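Long-range contact in acyl-coenzyme A oxidase 3 (Yarrowia lipolytica, PDB 5YS9), which oxidises acyl-CoA substrates of different chain lengths to (2E)-enoyl-CoA with FAD and molecular oxygen, releasing hydrogen peroxide in peroxisomal fatty acid beta-oxidation: residues 77-85 with 249-260. Sequence-based numbering, arbitrary orientation.
Sequences PKEQLRETA and DIGKKMGRDAID
R82 sets its CG beside the backbone N (chi1 -69°) and bends at chi2, which swings the guanidinium from the flank of its helix toward the end of strand 245-249 and the loop that follows. D249 meets it from the opposite direction, with CG anti to the backbone N (chi1 -171°). The grip is end-on and two-pronged. R82 NH1 gives a nearly straight bond to D249 OD1 (3.1 Å) on the syn side. R82 NH2 reaches D249 OD2 (2.7 Å) from above the carboxylate plane, and the two flat groups are 29° apart. R82 NE donates to D257 O (3.0 Å), in the guanidinium plane, so bonds on two edges fix the group's rotation. The backbone of D260 lies over the centre of one guanidinium face, with CA 3.6 Å above the plane. On the opposite face, offset toward the rim, sits K78 NZ, in a longer salt bridge to D249 OD2 (3.5 Å). The contact joins the N-terminal helical domain to the middle beta domain of the acyl-CoA oxidase fold. Helix 78-92 lies against the loop between strands 245-249 and 262-272. D249 OD1 also accepts from G251 N (2.6 Å), closing an Asx turn. Replacing R82 with a methionine would probably leave the D249 carboxylate with K78 as its remaining cationic mate here and D257 O without its side-chain donor. Along the helix, A85 CB packs on A258 CB at 3.8 Å, and L81 CD2 touches D257 CB. K252 NZ holds the D257 carboxylate in a salt bridge through OD2. Y676 of the second subunit packs on R82.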
loop_
_atom_site.group_PDB
_atom_site.type_symbol
_atom_site.label_atom_id
_atom_site.label_comp_id
_atom_site.label_asym_id
_atom_site.label_seq_id
_atom_site.Cartn_x
_atom_site.Cartn_y
_atom_site.Cartn_z
ATOM N N PRO A 77 4.224 18.358 11.965
ATOM C CA PRO A 77 5.410 17.504 12.183
ATOM C C PRO A 77 5.267 16.648 13.451
ATOM O O PRO A 77 4.447 16.960 14.310
ATOM C CB PRO A 77 6.547 18.511 12.385
ATOM C CG PRO A 77 5.874 19.678 13.034
ATOM C CD PRO A 77 4.429 19.707 12.530
ATOM N N LYS A 78 6.110 15.637 13.580
ATOM C CA LYS A 78 5.983 14.669 14.653
ATOM C C LYS A 78 5.968 15.266 16.054
ATOM O O LYS A 78 5.234 14.781 16.846
ATOM C CB LYS A 78 6.987 13.515 14.514
ATOM C CG LYS A 78 8.038 13.308 15.597
ATOM C CD LYS A 78 8.345 11.817 15.843
ATOM C CE LYS A 78 9.806 11.539 16.242
ATOM N NZ LYS A 78 10.133 11.801 17.675
ATOM N N GLU A 79 6.682 16.351 16.329
ATOM C CA GLU A 79 6.767 16.910 17.692
ATOM C C GLU A 79 5.428 17.486 18.113
ATOM O O GLU A 79 5.099 17.483 19.295
ATOM C CB GLU A 79 7.829 18.020 17.829
ATOM C CG GLU A 79 9.286 17.630 17.554
ATOM C CD GLU A 79 9.620 17.283 16.079
ATOM O OE1 GLU A 79 8.920 17.751 15.135
ATOM O OE2 GLU A 79 10.593 16.507 15.850
ATOM N N GLN A 80 4.643 17.946 17.144
ATOM C CA GLN A 80 3.360 18.575 17.399
ATOM C C GLN A 80 2.282 17.528 17.547
ATOM O O GLN A 80 1.375 17.640 18.404
ATOM C CB GLN A 80 3.043 19.565 16.277
ATOM C CG GLN A 80 2.140 20.675 16.745
ATOM C CD GLN A 80 1.627 21.596 15.629
ATOM O OE1 GLN A 80 2.318 21.848 14.620
ATOM N NE2 GLN A 80 0.406 22.138 15.838
ATOM N N LEU A 81 2.377 16.489 16.735
ATOM C CA LEU A 81 1.551 15.284 16.932
ATOM C C LEU A 81 1.728 14.672 18.340
ATOM O O LEU A 81 0.738 14.297 19.022
ATOM C CB LEU A 81 1.879 14.241 15.880
ATOM C CG LEU A 81 1.052 13.967 14.594
ATOM C CD1 LEU A 81 -0.054 14.933 14.241
ATOM C CD2 LEU A 81 2.002 13.733 13.422
ATOM N N ARG A 82 2.979 14.556 18.763
ATOM C CA ARG A 82 3.302 14.103 20.110
ATOM C C ARG A 82 2.652 15.035 21.164
ATOM O O ARG A 82 2.019 14.560 22.105
ATOM C CB ARG A 82 4.824 14.079 20.323
ATOM C CG ARG A 82 5.579 13.024 19.557
ATOM C CD ARG A 82 5.287 11.666 20.160
ATOM N NE ARG A 82 6.037 10.617 19.500
ATOM C CZ ARG A 82 7.214 10.145 19.888
ATOM N NH1 ARG A 82 7.783 9.199 19.181
ATOM N NH2 ARG A 82 7.837 10.610 20.954
ATOM N N GLU A 83 2.786 16.356 21.010
ATOM C CA GLU A 83 2.232 17.225 22.030
ATOM C C GLU A 83 0.699 17.240 22.003
ATOM O O GLU A 83 0.085 17.128 23.060
ATOM C CB GLU A 83 2.839 18.621 21.994
ATOM C CG GLU A 83 2.185 19.612 22.972
ATOM C CD GLU A 83 2.835 20.978 22.932
ATOM O OE1 GLU A 83 3.869 21.160 22.231
ATOM O OE2 GLU A 83 2.292 21.886 23.594
ATOM N N THR A 84 0.085 17.337 20.818
ATOM C CA THR A 84 -1.364 17.566 20.750
ATOM C C THR A 84 -2.085 16.314 21.135
ATOM O O THR A 84 -3.195 16.370 21.690
ATOM C CB THR A 84 -1.848 18.052 19.358
ATOM O OG1 THR A 84 -1.268 17.250 18.343
ATOM C CG2 THR A 84 -1.456 19.525 19.100
ATOM N N ALA A 85 -1.471 15.152 20.937
ATOM C CA ALA A 85 -2.150 13.935 21.432
ATOM C C ALA A 85 -2.385 13.963 22.932
ATOM O O ALA A 85 -3.357 13.393 23.396
ATOM C CB ALA A 85 -1.431 12.680 21.025
ATOM N N ASP A 249 13.030 7.044 23.218
ATOM C CA ASP A 249 12.122 7.131 22.103
ATOM C C ASP A 249 12.658 6.364 20.910
ATOM O O ASP A 249 13.785 6.540 20.504
ATOM C CB ASP A 249 11.945 8.601 21.748
ATOM C CG ASP A 249 10.863 8.851 20.740
ATOM O OD1 ASP A 249 10.478 7.955 19.993
ATOM O OD2 ASP A 249 10.401 9.984 20.694
ATOM N N ILE A 250 11.825 5.505 20.361
ATOM C CA ILE A 250 12.154 4.748 19.175
ATOM C C ILE A 250 12.213 5.608 17.929
ATOM O O ILE A 250 12.877 5.270 16.979
ATOM C CB ILE A 250 11.279 3.504 19.026
ATOM C CG1 ILE A 250 11.620 2.548 20.160
ATOM C CG2 ILE A 250 11.516 2.848 17.686
ATOM C CD1 ILE A 250 10.900 1.241 20.124
ATOM N N GLY A 251 11.530 6.737 17.951
ATOM C CA GLY A 251 11.628 7.662 16.850
ATOM C C GLY A 251 10.615 7.517 15.751
ATOM O O GLY A 251 9.523 7.053 15.965
ATOM N N LYS A 252 10.986 7.972 14.570
ATOM C CA LYS A 252 10.062 8.068 13.463
ATOM C C LYS A 252 9.501 6.727 13.056
ATOM O O LYS A 252 10.228 5.779 12.853
ATOM C CB LYS A 252 10.767 8.722 12.268
ATOM C CG LYS A 252 9.900 8.972 11.057
ATOM C CD LYS A 252 9.072 10.216 11.238
ATOM C CE LYS A 252 8.266 10.524 10.004
ATOM N NZ LYS A 252 7.118 9.611 9.842
ATOM N N LYS A 253 8.188 6.688 12.905
ATOM C CA LYS A 253 7.476 5.536 12.345
ATOM C C LYS A 253 6.851 5.843 10.981
ATOM O O LYS A 253 6.689 7.002 10.593
ATOM C CB LYS A 253 6.401 5.075 13.304
ATOM C CG LYS A 253 6.948 4.769 14.674
ATOM C CD LYS A 253 5.928 4.094 15.548
ATOM C CE LYS A 253 4.755 4.973 15.893
ATOM N NZ LYS A 253 5.037 6.121 16.791
ATOM N N MET A 254 6.528 4.801 10.231
ATOM C CA MET A 254 5.781 4.995 9.008
ATOM C C MET A 254 4.528 5.900 9.231
ATOM O O MET A 254 4.200 6.750 8.365
ATOM C CB MET A 254 5.351 3.658 8.462
ATOM C CG MET A 254 4.362 3.738 7.311
ATOM S SD MET A 254 4.464 2.146 6.499
ATOM C CE MET A 254 3.317 2.340 5.107
ATOM N N GLY A 255 3.880 5.712 10.368
ATOM C CA GLY A 255 2.634 6.345 10.699
ATOM C C GLY A 255 2.472 6.457 12.192
ATOM O O GLY A 255 3.343 6.061 12.937
ATOM N N ARG A 256 1.367 7.039 12.622
ATOM C CA ARG A 256 0.992 7.064 14.026
ATOM C C ARG A 256 2.062 7.673 14.899
ATOM O O ARG A 256 2.400 7.159 15.939
ATOM C CB ARG A 256 0.604 5.673 14.512
ATOM C CG ARG A 256 -0.775 5.244 14.055
ATOM C CD ARG A 256 -1.254 3.989 14.746
ATOM N NE ARG A 256 -2.058 3.157 13.868
ATOM C CZ ARG A 256 -3.312 2.802 14.099
ATOM N NH1 ARG A 256 -3.927 3.194 15.188
ATOM N NH2 ARG A 256 -3.949 2.038 13.238
ATOM N N ASP A 257 2.597 8.783 14.436
ATOM C CA ASP A 257 3.670 9.455 15.117
ATOM C C ASP A 257 3.267 10.077 16.447
ATOM O O ASP A 257 4.119 10.407 17.231
ATOM C CB ASP A 257 4.360 10.456 14.204
ATOM C CG ASP A 257 5.551 9.861 13.482
ATOM O OD1 ASP A 257 6.277 9.049 14.056
ATOM O OD2 ASP A 257 5.768 10.209 12.328
ATOM N N ALA A 258 1.976 10.265 16.683
ATOM C CA ALA A 258 1.536 10.823 17.958
ATOM C C ALA A 258 1.878 9.907 19.118
ATOM O O ALA A 258 1.917 10.372 20.267
ATOM C CB ALA A 258 0.043 11.051 17.955
ATOM N N ILE A 259 2.036 8.613 18.858
ATOM C CA ILE A 259 2.350 7.629 19.890
ATOM C C ILE A 259 3.836 7.563 20.169
ATOM O O ILE A 259 4.632 7.447 19.265
ATOM C CB ILE A 259 1.927 6.210 19.488
ATOM C CG1 ILE A 259 0.473 6.164 19.076
ATOM C CG2 ILE A 259 2.180 5.225 20.616
ATOM C CD1 ILE A 259 0.175 5.007 18.160
ATOM N N ASP A 260 4.188 7.602 21.441
ATOM C CA ASP A 260 5.594 7.633 21.881
ATOM C C ASP A 260 6.167 6.245 22.204
ATOM O O ASP A 260 6.452 5.917 23.348
ATOM C CB ASP A 260 5.773 8.598 23.084
ATOM C CG ASP A 260 4.959 8.189 24.308
ATOM O OD1 ASP A 260 3.793 7.792 24.138
ATOM O OD2 ASP A 260 5.454 8.322 25.438
HETATM O O HOH W 1 7.018 8.005 16.192
#